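Local coordinates for protein cytochrome c (Pseudomonas aeruginosa, PDB 6RTE) that oxidises dihydro-heme d1 in the biosynthesis of heme d1, as a dehydrogenase pairing a heme c domain with an eight-bladed beta-propeller, at residues Asn148-Ile162 and Gly165-Ala179. Residues are numbered along the deposited sequence; the frame is centred on the assembly and turned at random.
With HEC (heme c), chain C.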
loop_
_atom_site.group_PDB
_atom_site.type_symbol
_atom_site.label_atom_id
_atom_site.label_comp_id
_atom_site.label_asym_id
_atom_site.label_seq_id
_atom_site.Cartn_x
_atom_site.Cartn_y
_atom_site.Cartn_z
ATOM N N ASN A 148 14.574 -5.833 -14.150
ATOM C CA ASN A 148 13.442 -5.308 -14.899
ATOM C C ASN A 148 12.165 -6.108 -14.663
ATOM O O ASN A 148 11.184 -5.916 -15.387
ATOM C CB ASN A 148 13.768 -5.260 -16.394
ATOM C CG ASN A 148 12.983 -4.181 -17.116
ATOM O OD1 ASN A 148 12.415 -3.279 -16.489
ATOM N ND2 ASN A 148 12.957 -4.259 -18.439
ATOM N N LEU A 149 12.159 -6.996 -13.673
ATOM C CA LEU A 149 10.946 -7.710 -13.298
ATOM C C LEU A 149 9.889 -6.761 -12.746
ATOM O O LEU A 149 10.196 -5.823 -12.001
ATOM C CB LEU A 149 11.249 -8.762 -12.230
ATOM C CG LEU A 149 12.160 -9.929 -12.610
ATOM C CD1 LEU A 149 12.403 -10.790 -11.373
ATOM C CD2 LEU A 149 11.557 -10.738 -13.744
ATOM N N PHE A 150 8.631 -7.043 -13.072
ATOM C CA PHE A 150 7.503 -6.404 -12.408
ATOM C C PHE A 150 6.852 -7.378 -11.438
ATOM O O PHE A 150 6.613 -8.541 -11.779
ATOM C CB PHE A 150 6.453 -5.935 -13.414
ATOM C CG PHE A 150 6.875 -4.762 -14.235
ATOM C CD1 PHE A 150 6.582 -3.473 -13.815
ATOM C CD2 PHE A 150 7.532 -4.945 -15.440
ATOM C CE1 PHE A 150 6.946 -2.388 -14.585
ATOM C CE2 PHE A 150 7.910 -3.863 -16.209
ATOM C CZ PHE A 150 7.615 -2.580 -15.776
ATOM N N VAL A 151 6.554 -6.897 -10.243
ATOM C CA VAL A 151 5.654 -7.590 -9.331
ATOM C C VAL A 151 4.263 -7.005 -9.553
ATOM O O VAL A 151 4.047 -5.801 -9.358
ATOM C CB VAL A 151 6.111 -7.432 -7.872
ATOM C CG1 VAL A 151 5.136 -8.100 -6.901
ATOM C CG2 VAL A 151 7.509 -8.019 -7.696
ATOM N N VAL A 152 3.326 -7.840 -9.983
ATOM C CA VAL A 152 1.981 -7.393 -10.356
ATOM C C VAL A 152 0.983 -7.968 -9.367
ATOM O O VAL A 152 0.894 -9.190 -9.201
ATOM C CB VAL A 152 1.620 -7.802 -11.792
ATOM C CG1 VAL A 152 0.228 -7.267 -12.150
ATOM C CG2 VAL A 152 2.641 -7.284 -12.748
ATOM N N VAL A 153 0.229 -7.088 -8.719
ATOM C CA VAL A 153 -0.771 -7.490 -7.731
ATOM C C VAL A 153 -2.098 -7.692 -8.459
ATOM O O VAL A 153 -2.634 -6.759 -9.073
ATOM C CB VAL A 153 -0.885 -6.449 -6.611
ATOM C CG1 VAL A 153 -1.968 -6.835 -5.616
ATOM C CG2 VAL A 153 0.455 -6.315 -5.865
ATOM N N GLU A 154 -2.598 -8.927 -8.444
ATOM C CA GLU A 154 -3.887 -9.258 -9.063
ATOM C C GLU A 154 -4.921 -9.313 -7.937
ATOM O O GLU A 154 -5.148 -10.360 -7.326
ATOM C CB GLU A 154 -3.809 -10.573 -9.827
ATOM C CG GLU A 154 -2.870 -10.541 -11.022
ATOM C CD GLU A 154 -2.754 -11.895 -11.700
ATOM O OE1 GLU A 154 -1.764 -12.627 -11.437
ATOM O OE2 GLU A 154 -3.656 -12.228 -12.490
ATOM N N SER A 155 -5.540 -8.167 -7.658
ATOM C CA SER A 155 -6.349 -8.047 -6.447
ATOM C C SER A 155 -7.717 -8.708 -6.577
ATOM O O SER A 155 -8.343 -9.000 -5.556
ATOM C CB SER A 155 -6.506 -6.572 -6.078
ATOM O OG SER A 155 -7.442 -5.924 -6.925
ATOM N N GLY A 156 -8.191 -8.948 -7.798
ATOM C CA GLY A 156 -9.505 -9.547 -7.975
ATOM C C GLY A 156 -9.583 -10.979 -7.483
ATOM O O GLY A 156 -10.608 -11.401 -6.939
ATOM N N ASP A 157 -8.514 -11.758 -7.682
ATOM C CA ASP A 157 -8.465 -13.143 -7.223
ATOM C C ASP A 157 -7.277 -13.391 -6.302
ATOM O O ASP A 157 -6.931 -14.544 -6.038
ATOM C CB ASP A 157 -8.443 -14.114 -8.412
ATOM C CG ASP A 157 -7.468 -13.699 -9.510
ATOM O OD1 ASP A 157 -6.625 -12.803 -9.280
ATOM O OD2 ASP A 157 -7.555 -14.283 -10.617
ATOM N N HIS A 158 -6.661 -12.326 -5.802
ATOM C CA HIS A 158 -5.612 -12.410 -4.789
ATOM C C HIS A 158 -4.490 -13.344 -5.234
ATOM O O HIS A 158 -4.158 -14.344 -4.593
ATOM C CB HIS A 158 -6.228 -12.814 -3.453
ATOM C CG HIS A 158 -7.390 -11.954 -3.080
ATOM N ND1 HIS A 158 -7.239 -10.640 -2.690
ATOM C CD2 HIS A 158 -8.729 -12.185 -3.124
ATOM C CE1 HIS A 158 -8.436 -10.112 -2.469
ATOM N NE2 HIS A 158 -9.352 -11.029 -2.728
ATOM N N HIS A 159 -3.916 -12.986 -6.371
ATOM C CA HIS A 159 -2.708 -13.597 -6.889
ATOM C C HIS A 159 -1.674 -12.509 -7.128
ATOM O O HIS A 159 -1.982 -11.314 -7.130
ATOM C CB HIS A 159 -2.985 -14.366 -8.189
ATOM C CG HIS A 159 -3.556 -15.730 -7.970
ATOM N ND1 HIS A 159 -4.857 -15.934 -7.562
ATOM C CD2 HIS A 159 -3.001 -16.959 -8.084
ATOM C CE1 HIS A 159 -5.083 -17.231 -7.451
ATOM N NE2 HIS A 159 -3.970 -17.875 -7.759
ATOM N N VAL A 160 -0.431 -12.952 -7.326
ATOM C CA VAL A 160 0.670 -12.089 -7.731
ATOM C C VAL A 160 1.318 -12.732 -8.946
ATOM O O VAL A 160 1.551 -13.945 -8.952
ATOM C CB VAL A 160 1.704 -11.904 -6.607
ATOM C CG1 VAL A 160 2.987 -11.220 -7.143
ATOM C CG2 VAL A 160 1.104 -11.122 -5.443
ATOM N N THR A 161 1.580 -11.929 -9.973
ATOM C CA THR A 161 2.307 -12.364 -11.153
ATOM C C THR A 161 3.666 -11.689 -11.170
ATOM O O THR A 161 3.769 -10.481 -10.908
ATOM C CB THR A 161 1.531 -12.044 -12.431
ATOM O OG1 THR A 161 0.476 -12.992 -12.580
ATOM C CG2 THR A 161 2.448 -12.099 -13.670
ATOM N N ILE A 162 4.706 -12.476 -11.431
ATOM C CA ILE A 162 6.051 -11.957 -11.652
ATOM C C ILE A 162 6.225 -11.845 -13.155
ATOM O O ILE A 162 6.078 -12.838 -13.880
ATOM C CB ILE A 162 7.124 -12.861 -11.026
ATOM C CG1 ILE A 162 6.811 -13.139 -9.565
ATOM C CG2 ILE A 162 8.507 -12.214 -11.151
ATOM C CD1 ILE A 162 6.731 -11.908 -8.702
ATOM N N GLY A 165 10.073 -7.968 -17.617
ATOM C CA GLY A 165 9.837 -6.593 -18.028
ATOM C C GLY A 165 10.302 -6.231 -19.423
ATOM O O GLY A 165 10.040 -5.111 -19.874
ATOM N N ASP A 166 10.988 -7.139 -20.109
ATOM C CA ASP A 166 11.374 -6.944 -21.498
ATOM C C ASP A 166 10.491 -7.717 -22.463
ATOM O O ASP A 166 10.210 -7.231 -23.567
ATOM C CB ASP A 166 12.837 -7.354 -21.693
ATOM C CG ASP A 166 13.794 -6.448 -20.939
ATOM O OD1 ASP A 166 13.816 -5.235 -21.239
ATOM O OD2 ASP A 166 14.500 -6.937 -20.035
ATOM N N ARG A 167 10.044 -8.912 -22.078
ATOM C CA ARG A 167 9.088 -9.668 -22.880
ATOM C C ARG A 167 7.643 -9.392 -22.477
ATOM O O ARG A 167 6.732 -9.683 -23.257
ATOM C CB ARG A 167 9.359 -11.175 -22.764
ATOM C CG ARG A 167 10.688 -11.633 -23.365
ATOM C CD ARG A 167 10.729 -13.149 -23.599
ATOM N NE ARG A 167 11.670 -13.833 -22.707
ATOM C CZ ARG A 167 12.301 -14.975 -22.997
ATOM N NH1 ARG A 167 12.111 -15.581 -24.169
ATOM N NH2 ARG A 167 13.138 -15.509 -22.113
ATOM N N PHE A 168 7.416 -8.834 -21.285
ATOM C CA PHE A 168 6.066 -8.596 -20.776
ATOM C C PHE A 168 5.269 -9.899 -20.766
ATOM O O PHE A 168 4.115 -9.963 -21.196
ATOM C CB PHE A 168 5.363 -7.507 -21.590
ATOM C CG PHE A 168 6.114 -6.207 -21.616
ATOM C CD1 PHE A 168 6.238 -5.447 -20.462
ATOM C CD2 PHE A 168 6.714 -5.759 -22.780
ATOM C CE1 PHE A 168 6.936 -4.258 -20.471
ATOM C CE2 PHE A 168 7.417 -4.565 -22.797
ATOM C CZ PHE A 168 7.522 -3.813 -21.637
ATOM N N GLU A 169 5.915 -10.951 -20.275
ATOM C CA GLU A 169 5.321 -12.266 -20.117
ATOM C C GLU A 169 5.533 -12.737 -18.687
ATOM O O GLU A 169 6.544 -12.400 -18.062
ATOM C CB GLU A 169 5.944 -13.283 -21.084
ATOM C CG GLU A 169 5.869 -12.891 -22.547
ATOM C CD GLU A 169 6.725 -13.791 -23.426
ATOM O OE1 GLU A 169 7.182 -14.845 -22.928
ATOM O OE2 GLU A 169 6.948 -13.445 -24.607
ATOM N N PRO A 170 4.598 -13.514 -18.145
ATOM C CA PRO A 170 4.768 -14.010 -16.776
ATOM C C PRO A 170 5.833 -15.093 -16.702
ATOM O O PRO A 170 5.923 -15.963 -17.568
ATOM C CB PRO A 170 3.381 -14.554 -16.413
ATOM C CG PRO A 170 2.722 -14.846 -17.712
ATOM C CD PRO A 170 3.314 -13.922 -18.740
ATOM N N ILE A 171 6.657 -15.022 -15.658
ATOM C CA ILE A 171 7.558 -16.114 -15.322
ATOM C C ILE A 171 7.102 -16.871 -14.088
ATOM O O ILE A 171 7.655 -17.945 -13.796
ATOM C CB ILE A 171 9.015 -15.631 -15.145
ATOM C CG1 ILE A 171 9.156 -14.672 -13.965
ATOM C CG2 ILE A 171 9.501 -14.952 -16.427
ATOM C CD1 ILE A 171 10.614 -14.340 -13.644
ATOM N N ALA A 172 6.109 -16.358 -13.365
ATOM C CA ALA A 172 5.553 -17.040 -12.206
ATOM C C ALA A 172 4.238 -16.367 -11.834
ATOM O O ALA A 172 4.065 -15.160 -12.047
ATOM C CB ALA A 172 6.513 -17.005 -11.012
ATOM N N ARG A 173 3.330 -17.153 -11.269
ATOM C CA ARG A 173 2.098 -16.639 -10.694
ATOM C C ARG A 173 1.802 -17.471 -9.457
ATOM O O ARG A 173 1.958 -18.694 -9.488
ATOM C CB ARG A 173 0.954 -16.711 -11.708
ATOM C CG ARG A 173 -0.323 -16.010 -11.267
ATOM C CD ARG A 173 -1.411 -16.116 -12.335
ATOM N NE ARG A 173 -2.571 -15.294 -11.986
ATOM C CZ ARG A 173 -3.731 -15.757 -11.518
ATOM N NH1 ARG A 173 -3.929 -17.060 -11.343
ATOM N NH2 ARG A 173 -4.703 -14.902 -11.231
ATOM N N PHE A 174 1.425 -16.818 -8.361
ATOM C CA PHE A 174 1.148 -17.547 -7.132
ATOM C C PHE A 174 0.007 -16.872 -6.380
ATOM O O PHE A 174 -0.186 -15.657 -6.494
ATOM C CB PHE A 174 2.400 -17.653 -6.228
ATOM C CG PHE A 174 3.046 -16.330 -5.874
ATOM C CD1 PHE A 174 3.937 -15.719 -6.740
ATOM C CD2 PHE A 174 2.784 -15.720 -4.661
ATOM C CE1 PHE A 174 4.548 -14.506 -6.409
ATOM C CE2 PHE A 174 3.387 -14.518 -4.326
ATOM C CZ PHE A 174 4.269 -13.912 -5.207
ATOM N N PRO A 175 -0.790 -17.648 -5.640
ATOM C CA PRO A 175 -1.840 -17.039 -4.814
ATOM C C PRO A 175 -1.227 -16.365 -3.602
ATOM O O PRO A 175 -0.283 -16.878 -2.995
ATOM C CB PRO A 175 -2.720 -18.228 -4.418
ATOM C CG PRO A 175 -1.762 -19.385 -4.397
ATOM C CD PRO A 175 -0.784 -19.120 -5.523
ATOM N N SER A 176 -1.749 -15.189 -3.275
ATOM C CA SER A 176 -1.233 -14.418 -2.158
ATOM C C SER A 176 -2.161 -14.549 -0.956
ATOM O O SER A 176 -3.220 -15.180 -1.015
ATOM C CB SER A 176 -1.071 -12.949 -2.549
ATOM O OG SER A 176 -2.335 -12.327 -2.745
ATOM N N ARG A 177 -1.749 -13.947 0.154
ATOM C CA ARG A 177 -2.672 -13.721 1.249
ATOM C C ARG A 177 -3.775 -12.781 0.787
ATOM O O ARG A 177 -3.630 -12.028 -0.183
ATOM C CB ARG A 177 -1.950 -13.148 2.465
ATOM C CG ARG A 177 -0.906 -14.078 3.075
ATOM C CD ARG A 177 -1.539 -15.172 3.923
ATOM N NE ARG A 177 -0.548 -16.150 4.376
ATOM C CZ ARG A 177 -0.780 -17.087 5.293
ATOM N NH1 ARG A 177 -1.967 -17.154 5.886
ATOM N NH2 ARG A 177 0.178 -17.941 5.640
ATOM N N TYR A 178 -4.903 -12.839 1.494
ATOM C CA TYR A 178 -6.085 -12.096 1.087
ATOM C C TYR A 178 -5.878 -10.596 1.261
ATOM O O TYR A 178 -5.393 -10.140 2.291
ATOM C CB TYR A 178 -7.286 -12.586 1.907
ATOM C CG TYR A 178 -8.580 -11.876 1.634
ATOM C CD1 TYR A 178 -9.360 -12.205 0.535
ATOM C CD2 TYR A 178 -9.043 -10.885 2.497
ATOM C CE1 TYR A 178 -10.559 -11.561 0.294
ATOM C CE2 TYR A 178 -10.240 -10.240 2.264
ATOM C CZ TYR A 178 -10.993 -10.581 1.165
ATOM O OH TYR A 178 -12.186 -9.934 0.935
ATOM N N ALA A 179 -6.251 -9.832 0.233
ATOM C CA ALA A 179 -6.305 -8.369 0.280
ATOM C C ALA A 179 -4.952 -7.768 0.687
ATOM O O ALA A 179 -4.778 -7.188 1.759
ATOM C CB ALA A 179 -7.421 -7.906 1.232
HETATM FE FE HEC C . -17.414 -15.960 4.523
HETATM C CHA HEC C . -15.838 -13.668 2.624
HETATM C CHB HEC C . -19.273 -13.484 6.037
HETATM C CHC HEC C . -19.292 -18.358 6.224
HETATM C CHD HEC C . -15.301 -18.388 3.510
HETATM N NA HEC C . -17.549 -13.976 4.370
HETATM C C1A HEC C . -16.791 -13.220 3.508
HETATM C C2A HEC C . -17.137 -11.854 3.659
HETATM C C3A HEC C . -18.102 -11.801 4.610
HETATM C C4A HEC C . -18.357 -13.120 5.062
HETATM C CMA HEC C . -18.767 -10.552 5.104
HETATM C CAA HEC C . -16.542 -10.685 2.905
HETATM C CBA HEC C . -15.286 -10.212 3.658
HETATM C CGA HEC C . -14.492 -9.110 3.001
HETATM O O1A HEC C . -13.382 -8.779 3.488
HETATM O O2A HEC C . -14.906 -8.534 1.989
HETATM N NB HEC C . -19.001 -15.916 5.894
HETATM C C1B HEC C . -19.583 -14.816 6.363
HETATM C C2B HEC C . -20.613 -15.178 7.280
HETATM C C3B HEC C . -20.650 -16.543 7.348
HETATM C C4B HEC C . -19.584 -17.002 6.432
HETATM C CMB HEC C . -21.493 -14.214 8.021
HETATM C CAB HEC C . -21.528 -17.489 8.096
HETATM C CBB HEC C . -22.969 -16.980 8.063
HETATM N NC HEC C . -17.337 -18.024 4.823
HETATM C C1C HEC C . -18.169 -18.815 5.540
HETATM C C2C HEC C . -17.709 -20.146 5.459
HETATM C C3C HEC C . -16.570 -20.161 4.666
HETATM C C4C HEC C . -16.342 -18.803 4.290
HETATM C CMC HEC C . -18.388 -21.301 6.133
HETATM C CAC HEC C . -15.648 -21.246 4.268
HETATM C CBC HEC C . -16.120 -22.355 3.336
HETATM N ND HEC C . -15.926 -16.018 3.346
HETATM C C1D HEC C . -15.178 -17.082 3.046
HETATM C C2D HEC C . -14.120 -16.716 2.095
HETATM C C3D HEC C . -14.263 -15.412 1.838
HETATM C C4D HEC C . -15.406 -14.982 2.651
HETATM C CMD HEC C . -13.078 -17.636 1.515
HETATM C CAD HEC C . -13.401 -14.570 0.930
HETATM C CBD HEC C . -13.913 -14.608 -0.512
HETATM C CGD HEC C . -13.083 -13.766 -1.454
HETATM O O1D HEC C . -12.058 -14.248 -1.959
HETATM O O2D HEC C . -13.401 -12.604 -1.744
HETATM O O HOH W 1 -6.952 -17.393 -10.887
HETATM O O HOH W 2 -5.184 -16.420 -3.184
HETATM O O HOH W 3 -2.979 -10.337 -4.482
#
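Gly165 sets its CA 3.0 Å from the carbonyl O of Asn148, in a CA-H...O contact, and at the edge of the Phe150 ring; the oxygen sits where a side chain would begin, and glycine has none. At the bulge of Ile171 and Ala172 opposite Ile162, the N-H of Ile171 bonds to Ile162 O, while its chain packs on Ile162 CG2 and reaches Leu149 CD2 with CD1. Ala172, small beside Ile162, takes Ile162 N on its carbonyl. Strand 169-175 is the antiparallel partner of 159-164 in a hairpin, and the outermost strand of a four-stranded propeller blade that strand 491-496, from the far end of the domain, completes.

Arg173 joins Glu154 and Asp157 in a salt-bridge network. It grips Glu154 side-on, NE to OE1 at 2.8 Å and NH2 to OE2 at 3.1 Å; the chain leaves CA pointing away from its own N (chi1 -172°), stays extended to NE and runs past Thr161 OG1. That hydroxyl bonds to the same OE1 from the opposite face of the carboxylate, fixing the buried acid. NH2 also meets Asp157 OD2 from above its carboxylate plane (3.0 Å), and the guanidinium lies flat on the His159 ring, planes 4° apart. Phe174, on the reverse side of the sheet, receives Val160 CB over its ring, 3.5 Å from CZ; its ring stacks on Tyr205 and touches Phe195, both of the next blade. Pro175, with no N-H to bond, lays its CA over the other face of the His159 imidazole, 3.7 Å from the centroid. Ser176 N donates to His158 O, and Tyr178, set obliquely over one face of the His158 ring, reaches a heme c propionate with a weak bond from OH to O1A.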